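Local coordinates for protein UDP-N-acetylglucosamine 2-epimerase (Listeria monocytogenes, PDB 3OT5) that probably interconverts UDP-N-acetylglucosamine and UDP-N-acetylmannosamine by epimerisation at C2 of the sugar, at residues Phe195-Thr200 with Gly378-Arg383; Gly142-Gly147 with Ile172-Thr177; Glu256-Val261 with His281-Leu286. All coordinates share one frame; numbering follows the deposited sequence. Where two conformers were deposited one is given.

Interaction 1. Residues Phe195-Thr200 with Gly378-Arg383; sequences FVTGNT and GFAANR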
ATOM      1  N   PHE A 195     -12.438   8.239  10.952  1.00 44.27           N
ATOM      2  CA  PHE A 195     -12.568   8.959   9.694  1.00 44.64           C
ATOM      3  C   PHE A 195     -12.144   8.089   8.518  1.00 43.89           C
ATOM      4  O   PHE A 195     -11.009   7.644   8.471  1.00 42.95           O
ATOM      5  CB  PHE A 195     -11.705  10.226   9.709  1.00 43.85           C
ATOM      6  CG  PHE A 195     -12.092  11.214  10.762  1.00 45.56           C
ATOM      7  CD1 PHE A 195     -12.979  12.246  10.470  1.00 51.21           C
ATOM      8  CD2 PHE A 195     -11.583  11.117  12.047  1.00 47.22           C
ATOM      9  CE1 PHE A 195     -13.343  13.158  11.438  1.00 51.48           C
ATOM     10  CE2 PHE A 195     -11.947  12.038  13.030  1.00 48.38           C
ATOM     11  CZ  PHE A 195     -12.820  13.057  12.721  1.00 49.00           C
ATOM     12  N   VAL A 196     -13.063   7.841   7.583  1.00 45.04           N
ATOM     13  CA  VAL A 196     -12.742   7.086   6.387  1.00 43.49           C
ATOM     14  C   VAL A 196     -12.048   8.128   5.533  1.00 44.38           C
ATOM     15  O   VAL A 196     -12.670   9.048   5.026  1.00 45.32           O
ATOM     16  CB  VAL A 196     -13.981   6.552   5.633  1.00 45.69           C
ATOM     17  CG1 VAL A 196     -13.533   5.750   4.370  1.00 41.04           C
ATOM     18  CG2 VAL A 196     -14.830   5.683   6.539  1.00 42.32           C
ATOM     19  N   THR A 197     -10.748   7.971   5.382  1.00 43.20           N
ATOM     20  CA  THR A 197      -9.935   8.919   4.647  1.00 43.07           C
ATOM     21  C   THR A 197      -9.407   8.408   3.318  1.00 43.36           C
ATOM     22  O   THR A 197      -8.952   9.192   2.482  1.00 42.92           O
ATOM     23  CB  THR A 197      -8.692   9.205   5.493  1.00 42.14           C
ATOM     24  OG1 THR A 197      -7.974   7.978   5.677  1.00 37.84           O
ATOM     25  CG2 THR A 197      -9.097   9.759   6.860  1.00 38.91           C
ATOM     26  N   GLY A 198      -9.489   7.100   3.111  1.00 43.64           N
ATOM     27  CA  GLY A 198      -8.906   6.485   1.915  1.00 44.14           C
ATOM     28  C   GLY A 198      -7.516   6.026   2.344  1.00 41.47           C
ATOM     29  O   GLY A 198      -7.112   6.224   3.494  1.00 42.63           O
ATOM     30  N   ASN A 199      -6.781   5.452   1.401  0.50 43.25           N
ATOM     31  CA  ASN A 199      -5.439   4.932   1.629  0.50 41.15           C
ATOM     32  C   ASN A 199      -4.337   5.911   1.211  0.50 40.70           C
ATOM     33  O   ASN A 199      -4.308   6.337   0.057  0.50 40.00           O
ATOM     34  CB  ASN A 199      -5.293   3.633   0.824  0.50 40.13           C
ATOM     35  CG  ASN A 199      -3.910   3.021   0.929  0.50 38.96           C
ATOM     36  OD1 ASN A 199      -2.997   3.604   1.523  0.50 36.83           O
ATOM     37  ND2 ASN A 199      -3.745   1.841   0.342  0.50 33.27           N
ATOM     38  N   THR A 200      -3.434   6.274   2.129  1.00 40.11           N
ATOM     39  CA  THR A 200      -2.329   7.193   1.768  1.00 40.37           C
ATOM     40  C   THR A 200      -1.379   6.671   0.665  1.00 39.74           C
ATOM     41  O   THR A 200      -0.673   7.453   0.029  1.00 39.19           O
ATOM     42  CB  THR A 200      -1.502   7.635   2.998  1.00 41.49           C
ATOM     43  OG1 THR A 200      -0.983   6.490   3.682  1.00 39.75           O
ATOM     44  CG2 THR A 200      -2.365   8.467   3.969  1.00 43.58           C
ATOM     45  N   GLY A 378      -6.355   9.756  -3.529  1.00 41.28           N
ATOM     46  CA  GLY A 378      -5.030  10.377  -3.455  1.00 42.71           C
ATOM     47  C   GLY A 378      -4.969  11.584  -2.532  1.00 44.07           C
ATOM     48  O   GLY A 378      -3.982  12.331  -2.524  1.00 44.16           O
ATOM     49  N   PHE A 379      -6.016  11.778  -1.739  1.00 44.39           N
ATOM     50  CA  PHE A 379      -6.050  12.899  -0.824  1.00 46.33           C
ATOM     51  C   PHE A 379      -6.358  12.455   0.585  1.00 43.50           C
ATOM     52  O   PHE A 379      -6.912  13.208   1.368  1.00 46.57           O
ATOM     53  CB  PHE A 379      -7.037  13.974  -1.307  1.00 49.56           C
ATOM     54  CG  PHE A 379      -6.650  14.591  -2.611  1.00 53.54           C
ATOM     55  CD1 PHE A 379      -5.721  15.618  -2.655  1.00 58.46           C
ATOM     56  CD2 PHE A 379      -7.212  14.153  -3.797  1.00 57.07           C
ATOM     57  CE1 PHE A 379      -5.352  16.189  -3.861  1.00 64.96           C
ATOM     58  CE2 PHE A 379      -6.856  14.724  -5.004  1.00 61.20           C
ATOM     59  CZ  PHE A 379      -5.922  15.742  -5.037  1.00 65.07           C
ATOM     60  N   ALA A 380      -5.969  11.232   0.915  1.00 41.79           N
ATOM     61  CA  ALA A 380      -6.187  10.710   2.256  1.00 38.85           C
ATOM     62  C   ALA A 380      -5.421  11.558   3.272  1.00 38.68           C
ATOM     63  O   ALA A 380      -5.917  11.814   4.358  1.00 40.66           O
ATOM     64  CB  ALA A 380      -5.756   9.259   2.336  1.00 37.34           C
ATOM     65  N   ALA A 381      -4.230  12.014   2.897  1.00 39.14           N
ATOM     66  CA  ALA A 381      -3.396  12.829   3.777  1.00 40.00           C
ATOM     67  C   ALA A 381      -4.104  14.117   4.204  1.00 40.53           C
ATOM     68  O   ALA A 381      -4.084  14.489   5.370  1.00 38.01           O
ATOM     69  CB  ALA A 381      -2.059  13.156   3.097  1.00 40.32           C
ATOM     70  N   ASN A 382      -4.743  14.778   3.244  1.00 43.20           N
ATOM     71  CA  ASN A 382      -5.448  16.025   3.501  1.00 45.24           C
ATOM     72  C   ASN A 382      -6.594  15.804   4.463  1.00 43.73           C
ATOM     73  O   ASN A 382      -6.798  16.596   5.381  1.00 45.55           O
ATOM     74  CB  ASN A 382      -5.927  16.620   2.184  1.00 49.03           C
ATOM     75  CG  ASN A 382      -4.786  16.915   1.252  1.00 55.15           C
ATOM     76  OD1 ASN A 382      -4.675  16.308   0.193  1.00 61.15           O
ATOM     77  ND2 ASN A 382      -3.865  17.772   1.691  1.00 61.80           N
ATOM     78  N   ARG A 383      -7.341  14.723   4.261  1.00 42.76           N
ATOM     79  CA  ARG A 383      -8.439  14.386   5.165  1.00 41.32           C
ATOM     80  C   ARG A 383      -7.877  14.053   6.550  1.00 39.98           C
ATOM     81  O   ARG A 383      -8.438  14.439   7.559  1.00 40.85           O
ATOM     82  CB  ARG A 383      -9.266  13.219   4.625  1.00 41.33           C
ATOM     83  CG  ARG A 383      -9.989  13.530   3.288  1.00 42.38           C
ATOM     84  CD  ARG A 383     -10.913  12.401   2.864  1.00 37.13           C
ATOM     85  NE  ARG A 383     -11.513  12.678   1.560  1.00 45.83           N
ATOM     86  CZ  ARG A 383     -10.976  12.333   0.391  1.00 41.45           C
ATOM     87  NH1 ARG A 383      -9.831  11.675   0.338  1.00 39.10           N
ATOM     88  NH2 ARG A 383     -11.592  12.636  -0.727  1.00 47.44           N
TER
HETATM   89  O   HOH W   1      -5.709   8.274  -1.043  1.00 43.63           O
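Arg383 turns its CG away from its own carbonyl carbon (chi1 -64°) and then runs extended from CG to NE, which carries the side chain back past Thr197 toward the start of its helix. Thr197, with CG2 anti to its carbonyl carbon, meets the root of that arginine: Thr197 CG2 lies 4.1 Å from Arg383 CB, and the two side chains slide past each other in opposite directions. Further out, the guanidinium reaches the backbone, where Arg383 NH1 gives a weak, bent hydrogen bond to Thr197 O at 3.4 Å. Arg383 NH2 makes a salt bridge with Asp377. Ala380 turns its CB to the loop: Ala380 CA and Ala380 CB both lie 3.2 Å from Thr197 O, CA making a CH...O contact, and Ala380 CB sits 3.5 Å from Gly198 O and 3.8 Å from Thr200 CG2. A water links the two loops, donating to Asn199 O at 2.6 Å and accepting from Gly378 N at 3.0 Å. The starts of two helices are linked here: Asn199 caps the helix 200-208 through OD1, while the Asp203 carboxylate of that helix accepts hydrogen bonds from Ala380 N and Ala381 N at the beginning of helix 380-392. The contact lies where edge strand 194-196 of the seven-stranded sheet gives way to helix 200-208, with the C-terminal helix 380-392 packed against this junction and against Phe174 of the neighbouring strand 172-175.

Interaction 2. Residues Gly142-Gly147 with Ile172-Thr177; sequences GHVEAG and IHFSPT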
ATOM      1  N   GLY A 142      -2.840   8.656  16.941  1.00 35.66           N
ATOM      2  CA  GLY A 142      -3.577   8.619  15.697  1.00 35.86           C
ATOM      3  C   GLY A 142      -3.132   7.369  14.963  1.00 34.74           C
ATOM      4  O   GLY A 142      -1.929   7.078  14.893  1.00 31.98           O
ATOM      5  N   HIS A 143      -4.093   6.640  14.405  1.00 33.82           N
ATOM      6  CA  HIS A 143      -3.794   5.392  13.698  1.00 32.30           C
ATOM      7  C   HIS A 143      -4.133   5.514  12.221  1.00 33.82           C
ATOM      8  O   HIS A 143      -5.308   5.592  11.837  1.00 33.93           O
ATOM      9  CB  HIS A 143      -4.539   4.267  14.413  1.00 31.57           C
ATOM     10  CG  HIS A 143      -4.179   2.887  13.962  1.00 32.53           C
ATOM     11  ND1 HIS A 143      -5.044   1.823  14.083  1.00 32.64           N
ATOM     12  CD2 HIS A 143      -3.078   2.408  13.339  1.00 32.43           C
ATOM     13  CE1 HIS A 143      -4.466   0.735  13.614  1.00 32.57           C
ATOM     14  NE2 HIS A 143      -3.276   1.065  13.146  1.00 32.13           N
ATOM     15  N   VAL A 144      -3.082   5.572  11.396  1.00 34.17           N
ATOM     16  CA  VAL A 144      -3.227   5.694   9.952  1.00 33.88           C
ATOM     17  C   VAL A 144      -3.447   4.294   9.424  1.00 35.39           C
ATOM     18  O   VAL A 144      -2.703   3.402   9.773  1.00 33.93           O
ATOM     19  CB  VAL A 144      -1.989   6.325   9.306  1.00 33.85           C
ATOM     20  CG1 VAL A 144      -2.177   6.428   7.808  1.00 30.30           C
ATOM     21  CG2 VAL A 144      -1.725   7.715   9.914  1.00 34.40           C
ATOM     22  N   GLU A 145      -4.452   4.123   8.549  1.00 35.84           N
ATOM     23  CA  GLU A 145      -4.842   2.815   8.018  1.00 37.52           C
ATOM     24  C   GLU A 145      -5.378   1.993   9.195  1.00 37.86           C
ATOM     25  O   GLU A 145      -4.861   0.918   9.539  1.00 37.42           O
ATOM     26  CB  GLU A 145      -3.711   2.092   7.271  1.00 38.40           C
ATOM     27  CG  GLU A 145      -4.156   0.746   6.711  1.00 41.68           C
ATOM     28  CD  GLU A 145      -3.082   0.018   5.925  1.00 48.11           C
ATOM     29  OE1 GLU A 145      -2.538  -0.959   6.485  1.00 49.05           O
ATOM     30  OE2 GLU A 145      -2.752   0.434   4.781  1.00 49.64           O
ATOM     31  N   ALA A 146      -6.452   2.518   9.781  1.00 36.68           N
ATOM     32  CA  ALA A 146      -7.085   1.939  10.948  1.00 36.49           C
ATOM     33  C   ALA A 146      -8.259   1.044  10.667  1.00 36.73           C
ATOM     34  O   ALA A 146      -9.101   1.342   9.809  1.00 38.81           O
ATOM     35  CB  ALA A 146      -7.556   3.082  11.885  1.00 34.92           C
ATOM     36  N   GLY A 147      -8.319  -0.065  11.393  1.00 35.78           N
ATOM     37  CA  GLY A 147      -9.463  -0.948  11.292  1.00 38.75           C
ATOM     38  C   GLY A 147      -9.532  -2.150  10.389  1.00 39.66           C
ATOM     39  O   GLY A 147     -10.596  -2.760  10.311  1.00 40.50           O
ATOM     40  N   ILE A 172      -7.742   8.444  17.636  1.00 37.34           N
ATOM     41  CA  ILE A 172      -8.323   8.832  16.365  1.00 37.98           C
ATOM     42  C   ILE A 172      -7.893   7.808  15.310  1.00 37.80           C
ATOM     43  O   ILE A 172      -6.734   7.380  15.248  1.00 35.19           O
ATOM     44  CB  ILE A 172      -7.997  10.324  16.047  1.00 39.49           C
ATOM     45  CG1 ILE A 172      -8.657  10.780  14.750  1.00 40.89           C
ATOM     46  CG2 ILE A 172      -6.504  10.561  16.014  1.00 39.01           C
ATOM     47  CD1 ILE A 172      -8.607  12.308  14.579  1.00 45.86           C
ATOM     48  N   HIS A 173      -8.866   7.384  14.515  1.00 38.51           N
ATOM     49  CA  HIS A 173      -8.662   6.350  13.532  1.00 38.43           C
ATOM     50  C   HIS A 173      -8.905   6.879  12.147  1.00 39.71           C
ATOM     51  O   HIS A 173      -9.932   7.515  11.878  1.00 43.00           O
ATOM     52  CB  HIS A 173      -9.646   5.214  13.805  1.00 37.57           C
ATOM     53  CG  HIS A 173      -9.641   4.748  15.223  1.00 35.87           C
ATOM     54  ND1 HIS A 173      -8.921   3.653  15.648  1.00 34.91           N
ATOM     55  CD2 HIS A 173     -10.255   5.245  16.321  1.00 35.15           C
ATOM     56  CE1 HIS A 173      -9.106   3.485  16.945  1.00 31.29           C
ATOM     57  NE2 HIS A 173      -9.904   4.445  17.382  1.00 32.36           N
ATOM     58  N   PHE A 174      -7.959   6.602  11.268  1.00 37.63           N
ATOM     59  CA  PHE A 174      -8.052   7.029   9.907  1.00 38.84           C
ATOM     60  C   PHE A 174      -8.191   5.729   9.123  1.00 39.50           C
ATOM     61  O   PHE A 174      -7.222   5.055   8.839  1.00 39.92           O
ATOM     62  CB  PHE A 174      -6.808   7.843   9.539  1.00 38.13           C
ATOM     63  CG  PHE A 174      -6.483   8.927  10.542  1.00 37.15           C
ATOM     64  CD1 PHE A 174      -7.272  10.058  10.642  1.00 36.44           C
ATOM     65  CD2 PHE A 174      -5.381   8.807  11.385  1.00 37.72           C
ATOM     66  CE1 PHE A 174      -6.978  11.051  11.546  1.00 40.19           C
ATOM     67  CE2 PHE A 174      -5.068   9.799  12.289  1.00 38.32           C
ATOM     68  CZ  PHE A 174      -5.879  10.928  12.382  1.00 43.00           C
ATOM     69  N   SER A 175      -9.433   5.354   8.838  1.00 40.66           N
ATOM     70  CA  SER A 175      -9.715   4.120   8.126  1.00 40.41           C
ATOM     71  C   SER A 175      -9.566   4.317   6.633  1.00 39.94           C
ATOM     72  O   SER A 175      -9.863   5.386   6.113  1.00 40.52           O
ATOM     73  CB  SER A 175     -11.131   3.636   8.437  1.00 41.71           C
ATOM     74  OG  SER A 175     -11.270   3.349   9.818  1.00 41.80           O
ATOM     75  N   PRO A 176      -9.086   3.290   5.940  1.00 37.84           N
ATOM     76  CA  PRO A 176      -8.942   3.453   4.520  1.00 39.62           C
ATOM     77  C   PRO A 176     -10.263   3.236   3.805  1.00 41.14           C
ATOM     78  O   PRO A 176     -10.456   3.770   2.720  1.00 43.36           O
ATOM     79  CB  PRO A 176      -7.945   2.358   4.147  1.00 37.68           C
ATOM     80  CG  PRO A 176      -8.232   1.280   5.109  1.00 36.04           C
ATOM     81  CD  PRO A 176      -8.594   1.978   6.395  1.00 37.72           C
ATOM     82  N   THR A 177     -11.176   2.494   4.423  1.00 41.19           N
ATOM     83  CA  THR A 177     -12.454   2.195   3.791  1.00 43.39           C
ATOM     84  C   THR A 177     -13.620   2.214   4.759  1.00 44.72           C
ATOM     85  O   THR A 177     -13.443   2.244   5.988  1.00 42.40           O
ATOM     86  CB  THR A 177     -12.433   0.787   3.166  1.00 43.66           C
ATOM     87  OG1 THR A 177     -12.219  -0.186   4.196  1.00 46.67           O
ATOM     88  CG2 THR A 177     -11.322   0.669   2.123  1.00 44.91           C
TER
HETATM   89  O   HOH W   2      -7.634   1.623  14.900  1.00 37.27           O
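Phe174 leans across to strand 140-144, and its side chain can be followed outward along the backbone of that strand. Phe174 CB lies 3.5 Å from His143 O, the carbonyl that accepts the backbone hydrogen bond of Phe174 N. With CG anti to its own carbonyl carbon (chi1 -49°), the ring swings toward Gly142: Phe174 CD2 comes 3.2 Å from His143 O and, at 4.1 Å, touches Val144 CG2, while Phe174 CE2 reaches Gly142 CA at 3.9 Å. The ring comes close to Gly142, which has no side chain to stand in its way, and Ile172 CG2 crowds the same glycine. Ile384 and Ala387 of helix 380-392 also pack against Phe174.

His143 and His173 project from the other face, where one water joins their ND1 atoms and lies in the plane of both rings. His143 NE2 is held in turn by Gly122 O. Past the end of strand 140-144, Ala146 N donates to Phe174 O at 2.8 Å, the donor standing 46° out of the carbonyl plane. Ser175 OG donates to Ala146 O at 3.0 Å, tying the end of strand 172-175 to the loop after strand 140-144, and Ala146 CB meets the edge of the His173 ring. Strand 140-144, helix 159-169 and strand 172-175 form a beta-alpha-beta crossover, the repeating unit of a Rossmann-like parallel sheet.

Interaction 3. Residues Glu256-Val261 with His281-Leu286; sequences EDTELV and HERIHL
Leu260 and Ile284 pair in parallel register, as do Val261 and His285, joining the two strands of a beta-alpha-beta unit, strand 258-263, helix 268-278 and strand 284-287, at one edge of a six-stranded Rossmann-like sheet. Two backbone hydrogen bonds fix the register: Leu260 N to Arg283 O at 2.8 Å and His285 N to Leu260 O at 2.6 Å. CH...O contacts accompany them, among them Glu259 CA to Arg283 O at 3.1 Å.

Apolar contact gathers on the face of Leu260 and Ile284, where CD2 of the leucine meets CG2 of the isoleucine at 3.7 Å. Val248 and Val252 of helix 240-254 cover Leu260.

Polar side chains extend the pairing beyond the backbone. Arg283 bends at chi3 (-62°), which lays its guanidinium beside the loop before strand 258-263; one face rests over Glu256 CA, and NH1 donates in its own plane to Thr258 O at 2.7 Å. Arg283 NH2 is held by Val252 O, at the end of helix 240-254, so both terminal nitrogens have an acceptor. Glu259 and His285 form a His-carboxylate pair, in which Asn224 takes the other carboxylate oxygen, OE2; a negative charge there would probably stabilise a protonated imidazole. His285 NE2 donates to Glu259 OE1 at 2.8 Å, keeping near its ring plane but meeting the oxygen 40° out of the carboxylate plane.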
ATOM      1  N   GLU A 256      -0.096  -9.608 -30.840  1.00 68.98           N
ATOM      2  CA  GLU A 256       1.222  -9.065 -31.177  1.00 69.43           C
ATOM      3  C   GLU A 256       1.489  -7.634 -30.763  1.00 68.13           C
ATOM      4  O   GLU A 256       2.642  -7.215 -30.745  1.00 67.97           O
ATOM      5  CB  GLU A 256       1.500  -9.235 -32.667  1.00 72.76           C
ATOM      6  CG  GLU A 256       1.526 -10.687 -33.087  1.00 75.95           C
ATOM      7  CD  GLU A 256       1.914 -10.877 -34.537  1.00 80.84           C
ATOM      8  OE1 GLU A 256       2.451  -9.929 -35.150  1.00 84.85           O
ATOM      9  OE2 GLU A 256       1.696 -11.986 -35.060  1.00 84.85           O
ATOM     10  N   ASP A 257       0.450  -6.871 -30.440  1.00 68.02           N
ATOM     11  CA  ASP A 257       0.677  -5.494 -30.009  1.00 67.12           C
ATOM     12  C   ASP A 257       0.778  -5.388 -28.479  1.00 62.91           C
ATOM     13  O   ASP A 257       0.541  -4.328 -27.912  1.00 62.94           O
ATOM     14  CB  ASP A 257      -0.375  -4.530 -30.581  1.00 69.90           C
ATOM     15  CG  ASP A 257      -1.792  -4.896 -30.200  1.00 71.15           C
ATOM     16  OD1 ASP A 257      -2.017  -6.014 -29.687  1.00 69.03           O
ATOM     17  OD2 ASP A 257      -2.690  -4.059 -30.445  1.00 75.84           O
ATOM     18  N   THR A 258       1.140  -6.486 -27.821  1.00 60.15           N
ATOM     19  CA  THR A 258       1.307  -6.492 -26.369  1.00 56.84           C
ATOM     20  C   THR A 258       2.721  -6.876 -25.984  1.00 55.35           C
ATOM     21  O   THR A 258       3.421  -7.573 -26.718  1.00 55.55           O
ATOM     22  CB  THR A 258       0.401  -7.525 -25.670  1.00 55.72           C
ATOM     23  OG1 THR A 258       0.773  -8.846 -26.084  1.00 55.83           O
ATOM     24  CG2 THR A 258      -1.067  -7.278 -25.989  1.00 58.71           C
ATOM     25  N   GLU A 259       3.135  -6.402 -24.823  1.00 53.82           N
ATOM     26  CA  GLU A 259       4.434  -6.738 -24.273  1.00 52.41           C
ATOM     27  C   GLU A 259       4.219  -7.074 -22.807  1.00 49.49           C
ATOM     28  O   GLU A 259       3.359  -6.496 -22.157  1.00 47.85           O
ATOM     29  CB  GLU A 259       5.455  -5.615 -24.448  1.00 53.65           C
ATOM     30  CG  GLU A 259       5.834  -5.374 -25.901  1.00 58.48           C
ATOM     31  CD  GLU A 259       7.082  -4.531 -26.062  1.00 62.07           C
ATOM     32  OE1 GLU A 259       7.863  -4.408 -25.083  1.00 62.90           O
ATOM     33  OE2 GLU A 259       7.297  -4.022 -27.182  1.00 65.04           O
ATOM     34  N   LEU A 260       4.982  -8.040 -22.312  1.00 47.95           N
ATOM     35  CA  LEU A 260       4.871  -8.490 -20.941  1.00 45.95           C
ATOM     36  C   LEU A 260       6.136  -8.186 -20.183  1.00 44.67           C
ATOM     37  O   LEU A 260       7.229  -8.423 -20.677  1.00 46.14           O
ATOM     38  CB  LEU A 260       4.608 -10.004 -20.902  1.00 45.53           C
ATOM     39  CG  LEU A 260       4.669 -10.740 -19.546  1.00 44.01           C
ATOM     40  CD1 LEU A 260       3.673 -10.215 -18.539  1.00 44.94           C
ATOM     41  CD2 LEU A 260       4.467 -12.245 -19.748  1.00 45.35           C
ATOM     42  N   VAL A 261       5.973  -7.612 -18.998  1.00 44.06           N
ATOM     43  CA  VAL A 261       7.082  -7.322 -18.119  1.00 43.40           C
ATOM     44  C   VAL A 261       6.819  -8.163 -16.881  1.00 42.68           C
ATOM     45  O   VAL A 261       5.739  -8.103 -16.302  1.00 41.88           O
ATOM     46  CB  VAL A 261       7.180  -5.835 -17.743  1.00 44.20           C
ATOM     47  CG1 VAL A 261       8.297  -5.622 -16.713  1.00 42.57           C
ATOM     48  CG2 VAL A 261       7.431  -4.994 -18.975  1.00 43.56           C
ATOM     49  N   HIS A 281      11.574 -14.480 -25.873  1.00 57.59           N
ATOM     50  CA  HIS A 281      10.525 -13.844 -26.670  1.00 56.61           C
ATOM     51  C   HIS A 281      10.778 -12.344 -26.627  1.00 56.92           C
ATOM     52  O   HIS A 281      10.887 -11.747 -25.552  1.00 53.80           O
ATOM     53  CB  HIS A 281       9.121 -14.176 -26.180  1.00 55.21           C
ATOM     54  CG  HIS A 281       8.054 -13.868 -27.187  1.00 55.48           C
ATOM     55  ND1 HIS A 281       7.530 -12.605 -27.367  1.00 55.08           N
ATOM     56  CD2 HIS A 281       7.422 -14.666 -28.081  1.00 56.08           C
ATOM     57  CE1 HIS A 281       6.624 -12.638 -28.328  1.00 55.28           C
ATOM     58  NE2 HIS A 281       6.542 -13.877 -28.779  1.00 54.57           N
ATOM     59  N   GLU A 282      10.886 -11.746 -27.810  1.00 59.04           N
ATOM     60  CA  GLU A 282      11.158 -10.316 -27.933  1.00 60.34           C
ATOM     61  C   GLU A 282      10.152  -9.397 -27.227  1.00 58.34           C
ATOM     62  O   GLU A 282      10.502  -8.282 -26.860  1.00 57.85           O
ATOM     63  CB  GLU A 282      11.302  -9.904 -29.410  1.00 63.41           C
ATOM     64  CG  GLU A 282      10.103 -10.204 -30.334  1.00 68.17           C
ATOM     65  CD  GLU A 282       9.952 -11.685 -30.745  1.00 70.86           C
ATOM     66  OE1 GLU A 282       8.992 -11.988 -31.493  1.00 73.69           O
ATOM     67  OE2 GLU A 282      10.779 -12.537 -30.343  1.00 71.02           O
ATOM     68  N   ARG A 283       8.919  -9.858 -27.037  1.00 57.22           N
ATOM     69  CA  ARG A 283       7.890  -9.043 -26.387  1.00 55.87           C
ATOM     70  C   ARG A 283       7.633  -9.416 -24.920  1.00 53.76           C
ATOM     71  O   ARG A 283       6.682  -8.932 -24.307  1.00 51.32           O
ATOM     72  CB  ARG A 283       6.598  -9.046 -27.218  1.00 57.46           C
ATOM     73  CG  ARG A 283       6.797  -8.347 -28.556  1.00 60.04           C
ATOM     74  CD  ARG A 283       5.557  -8.290 -29.439  1.00 62.85           C
ATOM     75  NE  ARG A 283       5.076  -9.617 -29.823  1.00 62.29           N
ATOM     76  CZ  ARG A 283       4.032 -10.249 -29.289  1.00 59.40           C
ATOM     77  NH1 ARG A 283       3.286  -9.682 -28.348  1.00 57.35           N
ATOM     78  NH2 ARG A 283       3.713 -11.455 -29.736  1.00 59.56           N
ATOM     79  N   ILE A 284       8.492 -10.266 -24.360  1.00 53.00           N
ATOM     80  CA  ILE A 284       8.374 -10.643 -22.964  1.00 51.64           C
ATOM     81  C   ILE A 284       9.684 -10.253 -22.286  1.00 52.13           C
ATOM     82  O   ILE A 284      10.764 -10.668 -22.713  1.00 53.33           O
ATOM     83  CB  ILE A 284       8.099 -12.133 -22.771  1.00 51.44           C
ATOM     84  CG1 ILE A 284       6.875 -12.566 -23.590  1.00 52.01           C
ATOM     85  CG2 ILE A 284       7.871 -12.411 -21.303  1.00 48.60           C
ATOM     86  CD1 ILE A 284       6.489 -14.040 -23.389  1.00 50.08           C
ATOM     87  N   HIS A 285       9.588  -9.432 -21.248  1.00 51.07           N
ATOM     88  CA  HIS A 285      10.771  -8.968 -20.539  1.00 51.53           C
ATOM     89  C   HIS A 285      10.816  -9.560 -19.148  1.00 50.72           C
ATOM     90  O   HIS A 285       9.934  -9.307 -18.326  1.00 50.37           O
ATOM     91  CB  HIS A 285      10.760  -7.445 -20.494  1.00 52.33           C
ATOM     92  CG  HIS A 285      10.534  -6.821 -21.837  1.00 53.88           C
ATOM     93  ND1 HIS A 285      11.556  -6.586 -22.732  1.00 59.60           N
ATOM     94  CD2 HIS A 285       9.396  -6.423 -22.453  1.00 54.57           C
ATOM     95  CE1 HIS A 285      11.060  -6.052 -23.835  1.00 60.16           C
ATOM     96  NE2 HIS A 285       9.751  -5.944 -23.692  1.00 59.75           N
ATOM     97  N   LEU A 286      11.824 -10.396 -18.913  1.00 51.41           N
ATOM     98  CA  LEU A 286      12.030 -11.040 -17.636  1.00 50.52           C
ATOM     99  C   LEU A 286      13.112 -10.271 -16.933  1.00 50.72           C
ATOM    100  O   LEU A 286      14.299 -10.440 -17.205  1.00 52.29           O
ATOM    101  CB  LEU A 286      12.465 -12.487 -17.820  1.00 51.93           C
ATOM    102  CG  LEU A 286      11.486 -13.372 -18.584  1.00 54.35           C
ATOM    103  CD1 LEU A 286      12.030 -14.792 -18.667  1.00 53.41           C
ATOM    104  CD2 LEU A 286      10.116 -13.345 -17.924  1.00 51.23           C
TER

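Overall arrangement
Interactions 1 and 2 lie 9 Å apart between centres and share one parallel sheet, touching where Phe195 N meets His173 O at 2.8 Å; interaction 3 belongs to the other sheet, about 36 and 40 Å away between centres, across the chain's centre. All three are mainly buried, but only interaction 3 includes an exposed touching residue, Glu256. Interactions 2 and 3 each join neighbouring parallel strands of a crossover, yet a water between two histidines and one serine hydroxyl supplement the former and charged side chains the latter. Interaction 1 fits a late helix to a strand end, through close backbone approach and a water, bringing the C-terminal region back to the first sheet.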